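Local coordinates for sporozoite surface protein 2 (Plasmodium vivax, PDB 4HQO) that probably serves as the sporozoite's surface adhesion receptor for gliding motility, carrying a metal-binding von Willebrand factor A domain and a thrombospondin repeat, at residues Q169-I174 against K185-A190; H115-V120 against K151-R156. The protein carries 4 engineered substitutions. All blocks are in the same frame, centred on the assembly; numbering follows the deposited sequence.

Interaction 1. Residues Q169-I174 against K185-A190; sequences QFNRLI and KFYSYA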
# COMPACT_ATOMS: atom_id res chain seq x y z
N GLN A 169 2.50 19.84 19.93
CA GLN A 169 1.90 18.93 20.91
C GLN A 169 0.88 18.01 20.23
O GLN A 169 0.93 16.80 20.40
CB GLN A 169 1.27 19.71 22.07
CG GLN A 169 0.62 18.85 23.16
CD GLN A 169 -0.80 18.42 22.81
OE1 GLN A 169 -1.56 19.16 22.17
NE2 GLN A 169 -1.17 17.21 23.22
N PHE A 170 -0.03 18.59 19.45
CA PHE A 170 -1.02 17.77 18.78
C PHE A 170 -0.41 16.90 17.68
O PHE A 170 -0.79 15.74 17.52
CB PHE A 170 -2.16 18.61 18.18
CG PHE A 170 -3.21 17.76 17.49
CD1 PHE A 170 -4.23 17.18 18.23
CD2 PHE A 170 -3.13 17.50 16.13
CE1 PHE A 170 -5.18 16.38 17.61
CE2 PHE A 170 -4.07 16.69 15.51
CZ PHE A 170 -5.10 16.14 16.26
N ASN A 171 0.51 17.47 16.90
CA ASN A 171 1.18 16.70 15.85
C ASN A 171 1.88 15.47 16.41
O ASN A 171 1.80 14.40 15.82
CB ASN A 171 2.18 17.57 15.07
CG ASN A 171 1.51 18.40 13.99
OD1 ASN A 171 0.35 18.19 13.65
ND2 ASN A 171 2.26 19.35 13.42
N ARG A 172 2.56 15.64 17.54
CA ARG A 172 3.25 14.53 18.18
C ARG A 172 2.25 13.52 18.71
O ARG A 172 2.48 12.31 18.66
CB ARG A 172 4.13 15.03 19.33
CG ARG A 172 5.40 15.77 18.90
CD ARG A 172 6.25 16.18 20.10
NE ARG A 172 7.38 15.29 20.30
CZ ARG A 172 7.45 14.36 21.25
NH1 ARG A 172 6.45 14.20 22.11
NH2 ARG A 172 8.53 13.59 21.34
N LEU A 173 1.13 14.02 19.21
CA LEU A 173 0.10 13.15 19.77
C LEU A 173 -0.49 12.27 18.67
O LEU A 173 -0.54 11.06 18.79
CB LEU A 173 -0.98 13.96 20.47
CG LEU A 173 -2.04 13.16 21.23
CD1 LEU A 173 -1.39 12.29 22.29
CD2 LEU A 173 -3.06 14.11 21.85
N ILE A 174 -0.91 12.88 17.57
CA ILE A 174 -1.50 12.10 16.49
C ILE A 174 -0.47 11.17 15.83
O ILE A 174 -0.83 10.12 15.30
CB ILE A 174 -2.24 12.99 15.46
CG1 ILE A 174 -3.21 12.15 14.62
CG2 ILE A 174 -1.25 13.77 14.55
CD1 ILE A 174 -4.17 12.97 13.78
N LYS A 185 10.22 8.79 15.70
CA LYS A 185 10.41 8.33 14.33
C LYS A 185 9.19 8.60 13.45
O LYS A 185 9.15 8.18 12.29
CB LYS A 185 10.70 6.82 14.32
CG LYS A 185 11.91 6.41 15.16
CD LYS A 185 13.15 7.21 14.78
CE LYS A 185 14.38 6.78 15.58
NZ LYS A 185 14.84 5.41 15.23
N PHE A 186 8.20 9.30 13.99
CA PHE A 186 6.93 9.46 13.27
C PHE A 186 6.58 10.91 12.96
O PHE A 186 5.57 11.19 12.33
CB PHE A 186 5.80 8.79 14.05
CG PHE A 186 6.04 7.34 14.32
CD1 PHE A 186 5.90 6.40 13.31
CD2 PHE A 186 6.45 6.91 15.57
CE1 PHE A 186 6.14 5.07 13.55
CE2 PHE A 186 6.70 5.58 15.81
CZ PHE A 186 6.54 4.66 14.80
N TYR A 187 7.42 11.83 13.42
CA TYR A 187 7.16 13.25 13.24
C TYR A 187 8.43 13.99 12.84
O TYR A 187 9.49 13.80 13.45
CB TYR A 187 6.59 13.85 14.53
CG TYR A 187 6.26 15.33 14.47
CD1 TYR A 187 5.53 15.85 13.41
CD2 TYR A 187 6.65 16.19 15.48
CE1 TYR A 187 5.21 17.19 13.36
CE2 TYR A 187 6.33 17.54 15.43
CZ TYR A 187 5.61 18.03 14.37
OH TYR A 187 5.28 19.37 14.30
N SER A 188 8.31 14.84 11.83
CA SER A 188 9.41 15.72 11.43
C SER A 188 8.85 17.12 11.17
O SER A 188 7.78 17.27 10.59
CB SER A 188 10.07 15.19 10.16
OG SER A 188 11.15 16.01 9.76
N TYR A 189 9.58 18.14 11.60
CA TYR A 189 9.15 19.51 11.32
C TYR A 189 10.28 20.42 10.83
O TYR A 189 10.24 21.63 11.02
CB TYR A 189 8.42 20.13 12.53
CG TYR A 189 9.28 20.34 13.75
CD1 TYR A 189 9.63 19.28 14.57
CD2 TYR A 189 9.71 21.62 14.10
CE1 TYR A 189 10.41 19.48 15.70
CE2 TYR A 189 10.48 21.83 15.23
CZ TYR A 189 10.83 20.76 16.03
OH TYR A 189 11.60 20.96 17.15
N ALA A 190 11.28 19.82 10.20
CA ALA A 190 12.37 20.57 9.57
C ALA A 190 12.12 20.72 8.06
O ALA A 190 11.02 21.04 7.63
CB ALA A 190 13.70 19.91 9.84
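Within the von Willebrand factor A domain, a beta-alpha-beta unit runs from strand 156-161 through helix 168-175 to the short edge strand 187-188, and here Asn-171 and Arg-172 of the helix meet Tyr-187 of the strand. The phenol ring is the shared surface. With CG anti to the backbone N (chi1 -180°), the ring of Tyr-187 is carried out to these two neighbouring helical residues, which approach it obliquely and from the same side. Asn-171 CB sits by CE1 and CZ, 3.5 Å from Tyr-187 CZ, while Arg-172 CG lies 3.7 Å from Tyr-187 CD2. Only the aliphatic stem of the arginine takes part; its chain then bends at chi3, and the guanidinium plane stands 80° from the ring plane.

One hydrogen bond crosses the contact. Asn-171 ND2 donates to Tyr-187 OH at 3.1 Å, and the N-H...O angle of 168° makes it nearly straight. The hydroxyl lies almost within the amide plane, as expected for an N-H of a planar carboxamide. His-168 ND1 is the stronger hydrogen-bonding partner of the same hydroxyl, and Asn-171 ND2 also makes a weak bond to the carbonyl of Thr-133. A small network thus satisfies the buried phenol oxygen and amide nitrogen, and the two partners at the hydroxyl fix where the ring ends against the helix.

Interaction 2. Residues H115-V120 against K151-R156; sequences HLNDRV and KQRNVR. Engineered in segment 151-156: Arg-156 (natural residue Ser).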
# COMPACT_ATOMS: atom_id res chain seq x y z
N HIS A 115 -10.64 3.79 1.36
CA HIS A 115 -9.84 2.96 0.45
C HIS A 115 -9.76 1.54 0.97
O HIS A 115 -10.01 0.58 0.23
CB HIS A 115 -8.43 3.53 0.29
CG HIS A 115 -8.32 4.60 -0.75
ND1 HIS A 115 -8.81 5.87 -0.57
CD2 HIS A 115 -7.76 4.58 -1.99
CE1 HIS A 115 -8.56 6.59 -1.65
NE2 HIS A 115 -7.93 5.83 -2.53
N LEU A 116 -9.41 1.40 2.25
CA LEU A 116 -9.29 0.09 2.87
C LEU A 116 -10.64 -0.60 2.90
O LEU A 116 -10.73 -1.80 2.61
CB LEU A 116 -8.73 0.20 4.29
CG LEU A 116 -7.45 1.01 4.42
CD1 LEU A 116 -7.01 1.04 5.87
CD2 LEU A 116 -6.35 0.46 3.52
N ASN A 117 -11.69 0.15 3.23
CA ASN A 117 -13.03 -0.43 3.30
C ASN A 117 -13.49 -0.97 1.96
O ASN A 117 -14.09 -2.03 1.88
CB ASN A 117 -14.05 0.59 3.83
CG ASN A 117 -13.89 0.84 5.33
OD1 ASN A 117 -13.26 0.06 6.04
ND2 ASN A 117 -14.48 1.94 5.81
N ASP A 118 -13.20 -0.23 0.89
CA ASP A 118 -13.65 -0.60 -0.44
C ASP A 118 -12.65 -1.52 -1.12
O ASP A 118 -12.86 -1.93 -2.26
CB ASP A 118 -13.85 0.64 -1.32
CG ASP A 118 -15.04 1.46 -0.90
OD1 ASP A 118 -16.06 0.87 -0.46
OD2 ASP A 118 -14.98 2.70 -1.02
N ARG A 119 -11.55 -1.82 -0.43
CA ARG A 119 -10.48 -2.64 -0.99
C ARG A 119 -9.94 -2.04 -2.30
O ARG A 119 -9.75 -2.75 -3.29
CB ARG A 119 -10.97 -4.09 -1.18
CG ARG A 119 -11.66 -4.65 0.06
CD ARG A 119 -12.22 -6.04 -0.18
NE ARG A 119 -11.15 -6.98 -0.52
CZ ARG A 119 -10.48 -7.70 0.38
NH1 ARG A 119 -10.76 -7.59 1.67
NH2 ARG A 119 -9.52 -8.53 -0.02
N VAL A 120 -9.70 -0.73 -2.29
CA VAL A 120 -9.12 -0.02 -3.42
C VAL A 120 -7.58 -0.10 -3.35
O VAL A 120 -6.90 -0.08 -4.37
CB VAL A 120 -9.59 1.46 -3.45
CG1 VAL A 120 -8.94 2.25 -4.61
CG2 VAL A 120 -11.09 1.52 -3.56
N LYS A 151 -4.19 3.07 12.28
CA LYS A 151 -3.06 2.35 12.85
C LYS A 151 -3.43 0.94 13.26
O LYS A 151 -2.63 0.02 13.10
CB LYS A 151 -2.50 3.13 14.04
CG LYS A 151 -1.98 4.52 13.65
CD LYS A 151 -1.32 5.22 14.84
CE LYS A 151 -0.96 6.66 14.53
NZ LYS A 151 -0.23 7.28 15.68
N GLN A 152 -4.66 0.77 13.76
CA GLN A 152 -5.15 -0.54 14.18
C GLN A 152 -5.32 -1.48 13.00
O GLN A 152 -5.40 -2.70 13.17
CB GLN A 152 -6.48 -0.41 14.93
CG GLN A 152 -6.34 -0.10 16.41
CD GLN A 152 -7.69 0.18 17.07
OE1 GLN A 152 -8.71 0.32 16.41
NE2 GLN A 152 -7.68 0.26 18.40
N ARG A 153 -5.39 -0.92 11.80
CA ARG A 153 -5.52 -1.73 10.59
C ARG A 153 -4.18 -1.83 9.88
O ARG A 153 -4.15 -2.02 8.67
CB ARG A 153 -6.52 -1.09 9.62
CG ARG A 153 -7.86 -0.77 10.22
CD ARG A 153 -8.71 -0.01 9.21
NE ARG A 153 -9.32 -0.92 8.25
CZ ARG A 153 -10.38 -0.63 7.51
NH1 ARG A 153 -10.95 0.56 7.62
NH2 ARG A 153 -10.87 -1.52 6.67
N ASN A 154 -3.09 -1.65 10.62
CA ASN A 154 -1.73 -1.77 10.07
C ASN A 154 -1.30 -0.66 9.08
O ASN A 154 -0.40 -0.86 8.26
CB ASN A 154 -1.52 -3.16 9.44
CG ASN A 154 -0.08 -3.60 9.48
OD1 ASN A 154 0.63 -3.36 10.45
ND2 ASN A 154 0.37 -4.24 8.40
N VAL A 155 -1.93 0.50 9.16
CA VAL A 155 -1.50 1.64 8.35
C VAL A 155 -0.39 2.37 9.10
O VAL A 155 -0.50 2.60 10.30
CB VAL A 155 -2.68 2.62 8.08
CG1 VAL A 155 -2.23 3.77 7.21
CG2 VAL A 155 -3.86 1.89 7.42
N ARG A 156 0.70 2.71 8.41
CA ARG A 156 1.76 3.52 9.02
C ARG A 156 1.43 4.99 8.83
O ARG A 156 0.91 5.38 7.79
CB ARG A 156 3.12 3.20 8.39
CG ARG A 156 3.62 1.78 8.64
CD ARG A 156 3.25 0.85 7.50
NE ARG A 156 3.72 -0.52 7.73
CZ ARG A 156 4.96 -0.95 7.48
NH1 ARG A 156 5.87 -0.11 6.99
NH2 ARG A 156 5.28 -2.21 7.72
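The backbones of 115-120 and 151-156 stay well apart, Leu-116 CA and Arg-153 CA being the nearest pair at 8.8 Å, so side chains make the whole contact across two helix ends. Arg-153 spans most of the gap. Its chain turns at chi3 (80°) and brings the guanidinium end-on to Asn-117, where both terminal nitrogens donate to one oxygen: NH1 of Arg-153 is 2.8 Å and NH2 2.9 Å from Asn-117 OD1. The bonds are bent, with N-H...O angles of 146° and 140°, as a fork closing on a single atom requires. OD1 lies close to the guanidinium plane, yet seen from the amide the two donors differ: NH2 is moderately tilted from the carbonyl plane, whereas NH1 sits well above it, and both come from the same face. NH1 has a second acceptor in Gln-113 OE1, one helical turn before Asn-117.

Leu-116 works beside this polar fork. Its CB rests over one face of the guanidinium, displaced toward the rim, at 3.6 Å from Arg-153 NH2, and the two side chains run past each other in opposite directions. Farther along the leucine, CD1 meets Val-155 CG2 at 3.6 Å, an apolar touch that reaches the buried side of the contact, where Leu-150 packs against both residues.

Each segment carries a Schellman motif. Arg-119 and Asn-154 take the positive phi values that close helices 105-117 and 140-152; in the second, Val-155 N bonds back to Leu-150 O. The arrangement is that of two neighbouring helix C-termini in an alpha/beta von Willebrand factor A domain, joined just as the chain turns toward strands 126-133 and 156-161.

Overall arrangement
Both interactions belong to the von Willebrand factor A domain, with centres 21 Å apart, and follow in series along the chain: the loop closed by interaction 2 is complete before that of interaction 1 begins. Strand 156-161 leads from the one to the other. They also meet directly, since Lys-151 NZ lies 2.9 Å from Ile-174 O, a probable hydrogen bond between helices 140-152 and 168-175. In interaction 1 the Asn-171 side chain is about 10 Å from the bound magnesium ion, whose site includes Ser-28, Ser-30 and Thr-103; in interaction 2 the Leu-116 side chain is about 12 Å from the sodium ion. Neither contact supplies an annotated ligand to a metal.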